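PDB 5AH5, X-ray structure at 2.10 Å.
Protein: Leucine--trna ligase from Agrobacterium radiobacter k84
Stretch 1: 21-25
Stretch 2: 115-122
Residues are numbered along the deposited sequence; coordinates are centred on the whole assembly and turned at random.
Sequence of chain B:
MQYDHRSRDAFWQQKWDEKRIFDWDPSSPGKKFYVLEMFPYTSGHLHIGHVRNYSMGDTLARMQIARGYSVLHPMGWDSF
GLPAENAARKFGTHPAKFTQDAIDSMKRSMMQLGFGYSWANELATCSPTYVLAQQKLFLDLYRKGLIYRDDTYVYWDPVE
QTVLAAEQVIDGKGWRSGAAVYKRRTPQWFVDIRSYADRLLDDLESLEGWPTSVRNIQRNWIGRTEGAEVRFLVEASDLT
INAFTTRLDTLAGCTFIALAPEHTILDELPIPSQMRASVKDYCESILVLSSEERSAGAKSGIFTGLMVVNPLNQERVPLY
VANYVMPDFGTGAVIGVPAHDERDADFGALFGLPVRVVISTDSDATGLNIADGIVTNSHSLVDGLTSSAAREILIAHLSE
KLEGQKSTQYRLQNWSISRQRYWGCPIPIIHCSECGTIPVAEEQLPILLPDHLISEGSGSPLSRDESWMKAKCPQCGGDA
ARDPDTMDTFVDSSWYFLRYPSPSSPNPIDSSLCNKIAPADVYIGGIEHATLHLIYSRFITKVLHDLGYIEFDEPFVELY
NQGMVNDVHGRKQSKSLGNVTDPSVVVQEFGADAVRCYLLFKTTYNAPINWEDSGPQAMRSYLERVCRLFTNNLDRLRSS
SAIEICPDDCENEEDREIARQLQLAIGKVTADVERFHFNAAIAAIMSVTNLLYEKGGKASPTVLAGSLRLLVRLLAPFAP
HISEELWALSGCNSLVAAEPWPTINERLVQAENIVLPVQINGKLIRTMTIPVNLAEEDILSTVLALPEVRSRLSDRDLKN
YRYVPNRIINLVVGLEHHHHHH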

# COMPACT_ATOMS: atom_id res chain seq x y z
N ILE B 21 7.56 -25.88 -4.66
CA ILE B 21 7.74 -24.77 -5.61
C ILE B 21 7.72 -23.44 -4.91
O ILE B 21 8.57 -22.62 -5.14
CB ILE B 21 6.65 -24.76 -6.77
CG1 ILE B 21 6.71 -25.98 -7.67
CG2 ILE B 21 6.80 -23.55 -7.68
CD1 ILE B 21 8.09 -26.43 -8.03
N PHE B 22 6.78 -23.24 -3.99
CA PHE B 22 6.58 -21.93 -3.33
C PHE B 22 7.25 -21.71 -1.95
O PHE B 22 7.18 -20.64 -1.40
CB PHE B 22 5.06 -21.71 -3.23
CG PHE B 22 4.42 -21.73 -4.59
CD1 PHE B 22 4.75 -20.76 -5.48
CD2 PHE B 22 3.64 -22.78 -4.99
CE1 PHE B 22 4.24 -20.80 -6.80
CE2 PHE B 22 3.09 -22.83 -6.28
CZ PHE B 22 3.42 -21.85 -7.19
N ASP B 23 8.03 -22.66 -1.48
CA ASP B 23 8.77 -22.53 -0.25
C ASP B 23 9.98 -21.67 -0.40
O ASP B 23 10.81 -21.98 -1.21
CB ASP B 23 9.11 -23.92 0.24
CG ASP B 23 9.83 -23.93 1.57
OD1 ASP B 23 9.47 -23.17 2.49
OD2 ASP B 23 10.74 -24.76 1.68
N TRP B 24 10.07 -20.56 0.35
CA TRP B 24 11.17 -19.66 0.17
C TRP B 24 12.44 -20.27 0.80
O TRP B 24 12.44 -20.64 1.98
CB TRP B 24 10.93 -18.30 0.81
CG TRP B 24 12.06 -17.40 0.75
CD1 TRP B 24 12.72 -16.99 -0.37
CD2 TRP B 24 12.67 -16.69 1.86
NE1 TRP B 24 13.70 -16.07 -0.05
CE2 TRP B 24 13.71 -15.88 1.30
CE3 TRP B 24 12.49 -16.70 3.27
CZ2 TRP B 24 14.54 -15.07 2.10
CZ3 TRP B 24 13.28 -15.89 4.05
CH2 TRP B 24 14.30 -15.07 3.47
N ASP B 25 13.52 -20.37 0.01
CA ASP B 25 14.78 -20.82 0.60
C ASP B 25 15.81 -19.74 0.54
O ASP B 25 16.33 -19.43 -0.54
CB ASP B 25 15.29 -22.12 -0.01
CG ASP B 25 16.12 -22.92 0.98
OD1 ASP B 25 16.93 -22.32 1.81
OD2 ASP B 25 15.93 -24.16 0.95
N PHE B 115 -3.17 -20.06 -4.67
CA PHE B 115 -2.22 -19.06 -4.33
C PHE B 115 -0.97 -19.69 -3.65
O PHE B 115 -1.06 -20.32 -2.56
CB PHE B 115 -2.84 -17.97 -3.41
CG PHE B 115 -3.92 -17.11 -4.04
CD1 PHE B 115 -4.03 -16.90 -5.40
CD2 PHE B 115 -4.80 -16.44 -3.21
CE1 PHE B 115 -5.02 -16.05 -5.92
CE2 PHE B 115 -5.76 -15.59 -3.69
CZ PHE B 115 -5.89 -15.40 -5.07
N GLY B 116 0.20 -19.43 -4.24
CA GLY B 116 1.44 -20.13 -3.90
C GLY B 116 2.27 -19.38 -2.86
O GLY B 116 3.26 -18.83 -3.19
N TYR B 117 1.85 -19.44 -1.59
CA TYR B 117 2.52 -18.74 -0.52
C TYR B 117 3.57 -19.68 0.12
O TYR B 117 3.50 -20.89 -0.02
CB TYR B 117 1.51 -18.24 0.50
CG TYR B 117 0.71 -17.10 0.02
CD1 TYR B 117 1.30 -15.87 -0.20
CD2 TYR B 117 -0.65 -17.21 -0.18
CE1 TYR B 117 0.57 -14.80 -0.64
CE2 TYR B 117 -1.41 -16.13 -0.60
CZ TYR B 117 -0.81 -14.97 -0.86
OH TYR B 117 -1.56 -13.91 -1.31
N SER B 118 4.61 -19.07 0.64
CA SER B 118 5.64 -19.75 1.41
C SER B 118 5.09 -19.78 2.88
O SER B 118 5.34 -18.89 3.72
CB SER B 118 6.96 -19.00 1.38
OG SER B 118 7.96 -19.71 2.16
N TRP B 119 4.30 -20.76 3.08
CA TRP B 119 3.56 -21.00 4.36
C TRP B 119 4.47 -21.27 5.55
O TRP B 119 4.06 -21.03 6.68
CB TRP B 119 2.58 -22.13 4.19
CG TRP B 119 1.42 -21.79 3.31
CD1 TRP B 119 1.02 -22.48 2.19
CD2 TRP B 119 0.43 -20.77 3.53
NE1 TRP B 119 -0.09 -21.91 1.68
CE2 TRP B 119 -0.49 -20.87 2.47
CE3 TRP B 119 0.24 -19.78 4.51
CZ2 TRP B 119 -1.58 -20.01 2.33
CZ3 TRP B 119 -0.82 -18.92 4.38
CH2 TRP B 119 -1.72 -19.03 3.27
N ALA B 120 5.73 -21.62 5.32
CA ALA B 120 6.70 -21.76 6.42
C ALA B 120 6.98 -20.44 7.00
O ALA B 120 7.51 -20.37 8.10
CB ALA B 120 8.03 -22.36 5.95
N ASN B 121 6.68 -19.39 6.25
CA ASN B 121 6.89 -18.04 6.69
C ASN B 121 5.61 -17.39 7.24
O ASN B 121 5.64 -16.24 7.54
CB ASN B 121 7.51 -17.20 5.52
CG ASN B 121 8.90 -17.70 5.16
OD1 ASN B 121 9.01 -18.59 4.38
ND2 ASN B 121 9.93 -17.20 5.85
N GLU B 122 4.53 -18.13 7.36
CA GLU B 122 3.31 -17.57 7.92
C GLU B 122 3.48 -17.03 9.33
O GLU B 122 4.28 -17.52 10.11
CB GLU B 122 2.24 -18.67 7.90
CG GLU B 122 0.83 -18.34 8.42
CD GLU B 122 -0.07 -19.55 8.40
OE1 GLU B 122 0.39 -20.68 8.09
OE2 GLU B 122 -1.30 -19.42 8.61
O HOH W 1 6.29 -18.65 -2.49
O HOH W 2 6.75 -23.07 2.85

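Two loop segments of one chain, far apart in sequence, meet here and bury about 300 Å² between them, counting both sides. Their backbones come nearest at D23 and S118, with the CA atoms 4.5 Å apart.

One direct hydrogen bond joins the stretches. W24 N donates to S118 OG at 2.9 Å, and the angle of 171° is nearly linear. The serine is in the t rotamer. Its hydroxyl also donates to N121 OD1 at 2.7 Å, so S118 OG accepts from one stretch and gives its proton within its own. A small hydroxyl side chain suits this buried site because it can do both at once. N121 ND2 is satisfied elsewhere in the structure.

Packing centres on the F22 ring. G116 CA lies over one face of F22, 3.6 Å from the centroid of the F22 ring and 17° off its normal, a CH-pi contact. Glycine fits because the ring occupies the space where a side chain would start: an ideal CB would be 2.5 Å from F22 CD1, a clash. F22 CD1 also approaches G116 O at 3.3 Å, and F22 CB lies 3.7 Å from Y117 O. The CA-to-CB bond of Y117 points away from the other stretch.

W24 is buried, and its CA-to-CB bond points toward the other stretch. W24 CB packs 3.6 Å from S118 OG. N121 ND2 sits at the edge of the indole, near its plane, 3.7 Å from W24 CE3.

Water adds two links. Water 2 donates to D23 OD1 at 2.7 Å, while its oxygen accepts from A120 N at 3.0 Å. The CA-to-CB bond of D23 points away, but the carboxylate comes nearer, and D23 OD1 also lies 3.8 Å from A120 CB. Water 1 lies between two backbone carbonyls, 2.4 Å from F22 O and 3.1 Å from G116 O.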